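Local coordinates for protein CRISPR-associated endonuclease Cas9 (Campylobacter jejuni subsp. jejuni serotype O:2, PDB 5X2H) that cleaves both strands of target DNA as an RNA-guided CRISPR endonuclease, recognising its target through a guide RNA and a short adjacent DNA motif, at residues A[696-701]-A[712-717]. Sequence-based numbering, arbitrary orientation.
Sequences YAVPIY and NKAVAR. With nucleotides of chain C; nucleotides of chain D.
Beside the bound DNA, probably in its PAM-proximal part, an edge strand of a three-stranded antiparallel sheet is crossed by the short strand 713-714, and A697 and V715 make the one direct hydrogen bond of the crossing. V715 N gives its hydrogen to A697 O at 3.0 Å. The same oxygen also receives a CH...O contact from A714 CA at 3.2 Å. A water closes the other half of the pairing: it accepts from A697 N at 3.0 Å and donates to V715 O at 2.7 Å, so both backbone polar groups of A697 are tied to V715.

The two chain directions lie 103° apart, consistent with a single direct backbone bond rather than a continuous sheet. The contact thus joins the edge of the three-stranded sheet, where 695-700 pairs with 683-689, to the two-stranded antiparallel pairing of 713-714 with 727-728, and F763 of the six-stranded sheet packs against A697, P699 and V715. Between the segments the chain runs through helix 702-707.

Apolar touches flank the bond. CB of A714 sits 3.6 Å from Y696 CB, oblique to the tyrosine ring, which itself packs edge-to-face with Y733. V698 brings CG2, anti to the carbonyl carbon, to 4.2 Å from A714 CB, and the carbonyl oxygen of K713 lies against the same methyl. Farther along, V715 CG2 meets P699 CD at 3.6 Å and also nears CG of the proline ring.

Both segments continue to DNA. Y701, at the N-cap of helix 702-707, hydrogen-bonds through OH to OP2 of DA4 of chain D at 2.6 Å, with the phosphate oxygen near the ring plane. From the other segment, N4 of DC1 of chain C lies over the centre of one R717 guanidinium face, though the detail is doubtful because the group is modelled too close to DT2 of chain C.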
ATOM      1  N   TYR A 696     -17.407  23.391 -25.842  1.00 36.60           N
ATOM      2  CA  TYR A 696     -15.979  23.189 -26.030  1.00 34.55           C
ATOM      3  C   TYR A 696     -15.380  22.663 -24.733  1.00 39.10           C
ATOM      4  O   TYR A 696     -15.842  22.999 -23.638  1.00 38.67           O
ATOM      5  CB  TYR A 696     -15.291  24.490 -26.468  1.00 35.91           C
ATOM      6  CG  TYR A 696     -15.809  25.018 -27.790  1.00 36.32           C
ATOM      7  CD1 TYR A 696     -16.878  25.908 -27.839  1.00 39.38           C
ATOM      8  CD2 TYR A 696     -15.245  24.611 -28.991  1.00 41.48           C
ATOM      9  CE1 TYR A 696     -17.363  26.385 -29.049  1.00 38.09           C
ATOM     10  CE2 TYR A 696     -15.722  25.083 -30.209  1.00 39.37           C
ATOM     11  CZ  TYR A 696     -16.781  25.970 -30.231  1.00 39.35           C
ATOM     12  OH  TYR A 696     -17.259  26.441 -31.435  1.00 42.25           O
ATOM     13  N   ALA A 697     -14.352  21.823 -24.864  1.00 33.84           N
ATOM     14  CA  ALA A 697     -13.800  21.102 -23.727  1.00 32.26           C
ATOM     15  C   ALA A 697     -12.299  21.315 -23.623  1.00 35.70           C
ATOM     16  O   ALA A 697     -11.578  21.229 -24.622  1.00 34.79           O
ATOM     17  CB  ALA A 697     -14.095  19.603 -23.821  1.00 29.54           C
ATOM     18  N   VAL A 698     -11.837  21.576 -22.405  1.00 34.70           N
ATOM     19  CA  VAL A 698     -10.424  21.725 -22.085  1.00 31.31           C
ATOM     20  C   VAL A 698     -10.017  20.516 -21.238  1.00 31.58           C
ATOM     21  O   VAL A 698     -10.482  20.381 -20.097  1.00 31.68           O
ATOM     22  CB  VAL A 698     -10.143  23.039 -21.347  1.00 33.45           C
ATOM     23  CG1 VAL A 698      -8.670  23.128 -20.959  1.00 34.70           C
ATOM     24  CG2 VAL A 698     -10.545  24.226 -22.208  1.00 32.31           C
ATOM     25  N   PRO A 699      -9.176  19.621 -21.750  1.00 29.56           N
ATOM     26  CA  PRO A 699      -8.766  18.459 -20.952  1.00 29.71           C
ATOM     27  C   PRO A 699      -7.679  18.838 -19.961  1.00 32.04           C
ATOM     28  O   PRO A 699      -6.766  19.608 -20.272  1.00 34.95           O
ATOM     29  CB  PRO A 699      -8.248  17.477 -22.009  1.00 30.75           C
ATOM     30  CG  PRO A 699      -7.721  18.367 -23.099  1.00 31.09           C
ATOM     31  CD  PRO A 699      -8.543  19.639 -23.078  1.00 24.95           C
ATOM     32  N   ILE A 700      -7.789  18.291 -18.749  1.00 33.06           N
ATOM     33  CA  ILE A 700      -6.900  18.624 -17.640  1.00 34.55           C
ATOM     34  C   ILE A 700      -6.336  17.328 -17.069  1.00 34.41           C
ATOM     35  O   ILE A 700      -7.095  16.471 -16.598  1.00 32.30           O
ATOM     36  CB  ILE A 700      -7.624  19.432 -16.551  1.00 38.68           C
ATOM     37  CG1 ILE A 700      -8.204  20.718 -17.150  1.00 41.82           C
ATOM     38  CG2 ILE A 700      -6.680  19.751 -15.403  1.00 36.35           C
ATOM     39  CD1 ILE A 700      -8.902  21.605 -16.146  1.00 46.34           C
ATOM     40  N   TYR A 701      -5.012  17.193 -17.101  1.00 28.27           N
ATOM     41  CA  TYR A 701      -4.319  15.966 -16.737  1.00 29.70           C
ATOM     42  C   TYR A 701      -3.571  16.136 -15.418  1.00 33.48           C
ATOM     43  O   TYR A 701      -3.396  17.246 -14.906  1.00 34.34           O
ATOM     44  CB  TYR A 701      -3.350  15.549 -17.854  1.00 29.87           C
ATOM     45  CG  TYR A 701      -4.019  15.357 -19.201  1.00 32.43           C
ATOM     46  CD1 TYR A 701      -4.221  16.431 -20.062  1.00 29.50           C
ATOM     47  CD2 TYR A 701      -4.452  14.103 -19.609  1.00 32.29           C
ATOM     48  CE1 TYR A 701      -4.830  16.260 -21.288  1.00 31.31           C
ATOM     49  CE2 TYR A 701      -5.061  13.923 -20.836  1.00 32.82           C
ATOM     50  CZ  TYR A 701      -5.251  15.005 -21.670  1.00 33.32           C
ATOM     51  OH  TYR A 701      -5.859  14.826 -22.893  1.00 34.63           O
ATOM     52  N   ASN A 712      -6.042  26.478 -20.885  1.00 40.63           N
ATOM     53  CA  ASN A 712      -7.122  27.366 -21.293  1.00 43.31           C
ATOM     54  C   ASN A 712      -7.446  27.253 -22.782  1.00 42.52           C
ATOM     55  O   ASN A 712      -8.034  28.181 -23.353  1.00 44.46           O
ATOM     56  CB  ASN A 712      -6.777  28.820 -20.948  1.00 46.94           C
ATOM     57  CG  ASN A 712      -8.007  29.701 -20.835  1.00 53.16           C
ATOM     58  OD1 ASN A 712      -9.063  29.256 -20.385  1.00 54.68           O
ATOM     59  ND2 ASN A 712      -7.880  30.956 -21.258  1.00 56.29           N
ATOM     60  N   LYS A 713      -7.087  26.150 -23.428  1.00 42.27           N
ATOM     61  CA  LYS A 713      -7.350  25.955 -24.846  1.00 39.67           C
ATOM     62  C   LYS A 713      -8.216  24.720 -25.032  1.00 36.91           C
ATOM     63  O   LYS A 713      -7.888  23.644 -24.522  1.00 35.87           O
ATOM     64  CB  LYS A 713      -6.048  25.826 -25.638  1.00 43.42           C
ATOM     65  CG  LYS A 713      -5.267  27.126 -25.737  1.00 50.28           C
ATOM     66  CD  LYS A 713      -4.090  26.996 -26.686  1.00 54.57           C
ATOM     67  CE  LYS A 713      -3.396  28.333 -26.898  1.00 60.09           C
ATOM     68  NZ  LYS A 713      -2.293  28.230 -27.897  1.00 63.49           N
ATOM     69  N   ALA A 714      -9.320  24.883 -25.757  1.00 35.43           N
ATOM     70  CA  ALA A 714     -10.234  23.783 -26.020  1.00 33.59           C
ATOM     71  C   ALA A 714      -9.788  22.995 -27.244  1.00 34.29           C
ATOM     72  O   ALA A 714      -9.230  23.547 -28.197  1.00 35.38           O
ATOM     73  CB  ALA A 714     -11.659  24.300 -26.224  1.00 28.93           C
ATOM     74  N   VAL A 715     -10.055  21.689 -27.213  1.00 34.26           N
ATOM     75  CA  VAL A 715      -9.617  20.804 -28.283  1.00 36.18           C
ATOM     76  C   VAL A 715     -10.385  21.106 -29.563  1.00 41.69           C
ATOM     77  O   VAL A 715     -11.606  21.320 -29.548  1.00 41.42           O
ATOM     78  CB  VAL A 715      -9.796  19.333 -27.870  1.00 33.64           C
ATOM     79  CG1 VAL A 715      -9.348  18.404 -28.996  1.00 31.63           C
ATOM     80  CG2 VAL A 715      -9.019  19.044 -26.591  1.00 31.45           C
ATOM     81  N   ALA A 716      -9.664  21.129 -30.680  1.00 40.66           N
ATOM     82  CA  ALA A 716     -10.251  21.219 -32.007  1.00 41.73           C
ATOM     83  C   ALA A 716      -9.877  19.970 -32.788  1.00 45.62           C
ATOM     84  O   ALA A 716      -8.756  19.465 -32.665  1.00 45.77           O
ATOM     85  CB  ALA A 716      -9.771  22.471 -32.748  1.00 41.39           C
ATOM     86  N   ARG A 717     -10.817  19.463 -33.582  1.00 49.20           N
ATOM     87  CA  ARG A 717     -10.542  18.272 -34.374  1.00 53.10           C
ATOM     88  C   ARG A 717      -9.470  18.562 -35.417  1.00 55.82           C
ATOM     89  O   ARG A 717      -9.330  19.688 -35.901  1.00 59.48           O
ATOM     90  CB  ARG A 717     -11.815  17.772 -35.049  1.00 57.79           C
ATOM     91  CG  ARG A 717     -12.625  16.824 -34.192  1.00 61.60           C
ATOM     92  CD  ARG A 717     -13.801  16.293 -34.971  1.00 67.08           C
ATOM     93  NE  ARG A 717     -14.272  15.010 -34.463  1.00 70.64           N
ATOM     94  CZ  ARG A 717     -13.711  13.840 -34.757  1.00 73.20           C
ATOM     95  NH1 ARG A 717     -12.647  13.786 -35.547  1.00 74.30           N
ATOM     96  NH2 ARG A 717     -14.218  12.722 -34.262  1.00 73.07           N
TER
ATOM     97  O5'  DC C   1     -22.193  17.353 -34.217  1.00 61.25           O
ATOM     98  C5'  DC C   1     -21.263  16.496 -34.859  1.00 50.29           C
ATOM     99  C4'  DC C   1     -21.843  15.104 -35.027  1.00 52.94           C
ATOM    100  O4'  DC C   1     -21.080  14.382 -36.028  1.00 52.07           O
ATOM    101  C3'  DC C   1     -21.807  14.226 -33.785  1.00 48.44           C
ATOM    102  O3'  DC C   1     -22.866  13.274 -33.851  1.00 49.32           O
ATOM    103  C2'  DC C   1     -20.440  13.563 -33.913  1.00 46.31           C
ATOM    104  C1'  DC C   1     -20.362  13.327 -35.421  1.00 46.76           C
ATOM    105  N1   DC C   1     -18.976  13.341 -35.962  1.00 49.08           N
ATOM    106  C2   DC C   1     -18.409  12.158 -36.444  1.00 48.33           C
ATOM    107  O2   DC C   1     -19.070  11.115 -36.403  1.00 47.31           O
ATOM    108  N3   DC C   1     -17.147  12.189 -36.944  1.00 50.39           N
ATOM    109  C4   DC C   1     -16.466  13.336 -36.970  1.00 51.64           C
ATOM    110  N4   DC C   1     -15.226  13.317 -37.471  1.00 45.78           N
ATOM    111  C5   DC C   1     -17.028  14.554 -36.485  1.00 51.53           C
ATOM    112  C6   DC C   1     -18.274  14.511 -35.995  1.00 49.82           C
TER
ATOM    113  P    DA D   4      -4.451  11.681 -23.971  1.00 39.92           P
ATOM    114  OP1  DA D   4      -3.139  12.370 -23.936  1.00 30.03           O
ATOM    115  OP2  DA D   4      -5.719  12.427 -23.777  1.00 30.38           O
ATOM    116  O5'  DA D   4      -4.603  10.927 -25.365  1.00 39.05           O
ATOM    117  C5'  DA D   4      -3.605  10.028 -25.804  1.00 35.90           C
ATOM    118  C4'  DA D   4      -4.009   9.430 -27.132  1.00 34.00           C
ATOM    119  O4'  DA D   4      -4.906   8.301 -26.908  1.00 31.31           O
ATOM    120  C3'  DA D   4      -4.784  10.395 -28.047  1.00 29.70           C
ATOM    121  O3'  DA D   4      -4.421  10.169 -29.388  1.00 36.66           O
ATOM    122  C2'  DA D   4      -6.222   9.963 -27.812  1.00 26.60           C
ATOM    123  C1'  DA D   4      -6.009   8.467 -27.758  1.00 30.96           C
ATOM    124  N9   DA D   4      -7.158   7.706 -27.283  1.00 32.52           N
ATOM    125  C8   DA D   4      -8.173   8.139 -26.476  1.00 31.92           C
ATOM    126  N7   DA D   4      -9.095   7.231 -26.255  1.00 33.55           N
ATOM    127  C5   DA D   4      -8.660   6.134 -26.987  1.00 34.60           C
ATOM    128  C6   DA D   4      -9.196   4.845 -27.182  1.00 37.19           C
ATOM    129  N6   DA D   4     -10.336   4.428 -26.623  1.00 37.22           N
ATOM    130  N1   DA D   4      -8.505   3.992 -27.969  1.00 35.99           N
ATOM    131  C2   DA D   4      -7.367   4.411 -28.529  1.00 34.75           C
ATOM    132  N3   DA D   4      -6.771   5.596 -28.425  1.00 34.92           N
ATOM    133  C4   DA D   4      -7.474   6.416 -27.629  1.00 33.14           C
TER
ATOM    134  P    DT C   2     -23.019  12.119 -32.743  1.00 54.56           P
ATOM    135  OP1  DT C   2     -24.444  11.717 -32.723  1.00 59.43           O
ATOM    136  OP2  DT C   2     -22.361  12.571 -31.495  1.00 50.39           O
ATOM    137  O5'  DT C   2     -22.167  10.908 -33.337  1.00 54.51           O
ATOM    138  C5'  DT C   2     -22.070   9.691 -32.622  1.00 52.16           C
ATOM    139  C4'  DT C   2     -21.932   8.526 -33.579  1.00 50.49           C
ATOM    140  O4'  DT C   2     -20.822   8.772 -34.480  1.00 48.28           O
ATOM    141  C3'  DT C   2     -21.633   7.190 -32.927  1.00 52.17           C
ATOM    142  O3'  DT C   2     -22.152   6.150 -33.731  1.00 49.80           O
ATOM    143  C2'  DT C   2     -20.110   7.177 -32.907  1.00 45.16           C
ATOM    144  C1'  DT C   2     -19.793   7.830 -34.246  1.00 46.02           C
ATOM    145  N1   DT C   2     -18.490   8.552 -34.275  1.00 45.73           N
ATOM    146  C2   DT C   2     -17.401   7.960 -34.877  1.00 46.07           C
ATOM    147  O2   DT C   2     -17.435   6.854 -35.387  1.00 47.14           O
ATOM    148  N3   DT C   2     -16.258   8.711 -34.856  1.00 43.67           N
ATOM    149  C4   DT C   2     -16.098   9.970 -34.308  1.00 44.56           C
ATOM    150  O4   DT C   2     -15.030  10.568 -34.343  1.00 43.12           O
ATOM    151  C5   DT C   2     -17.280  10.534 -33.695  1.00 46.86           C
ATOM    152  C7   DT C   2     -17.228  11.896 -33.065  1.00 41.72           C
ATOM    153  C6   DT C   2     -18.405   9.805 -33.712  1.00 44.04           C
TER
HETATM  154  O   HOH W   1     -13.581  21.347 -27.709  1.00 33.58           O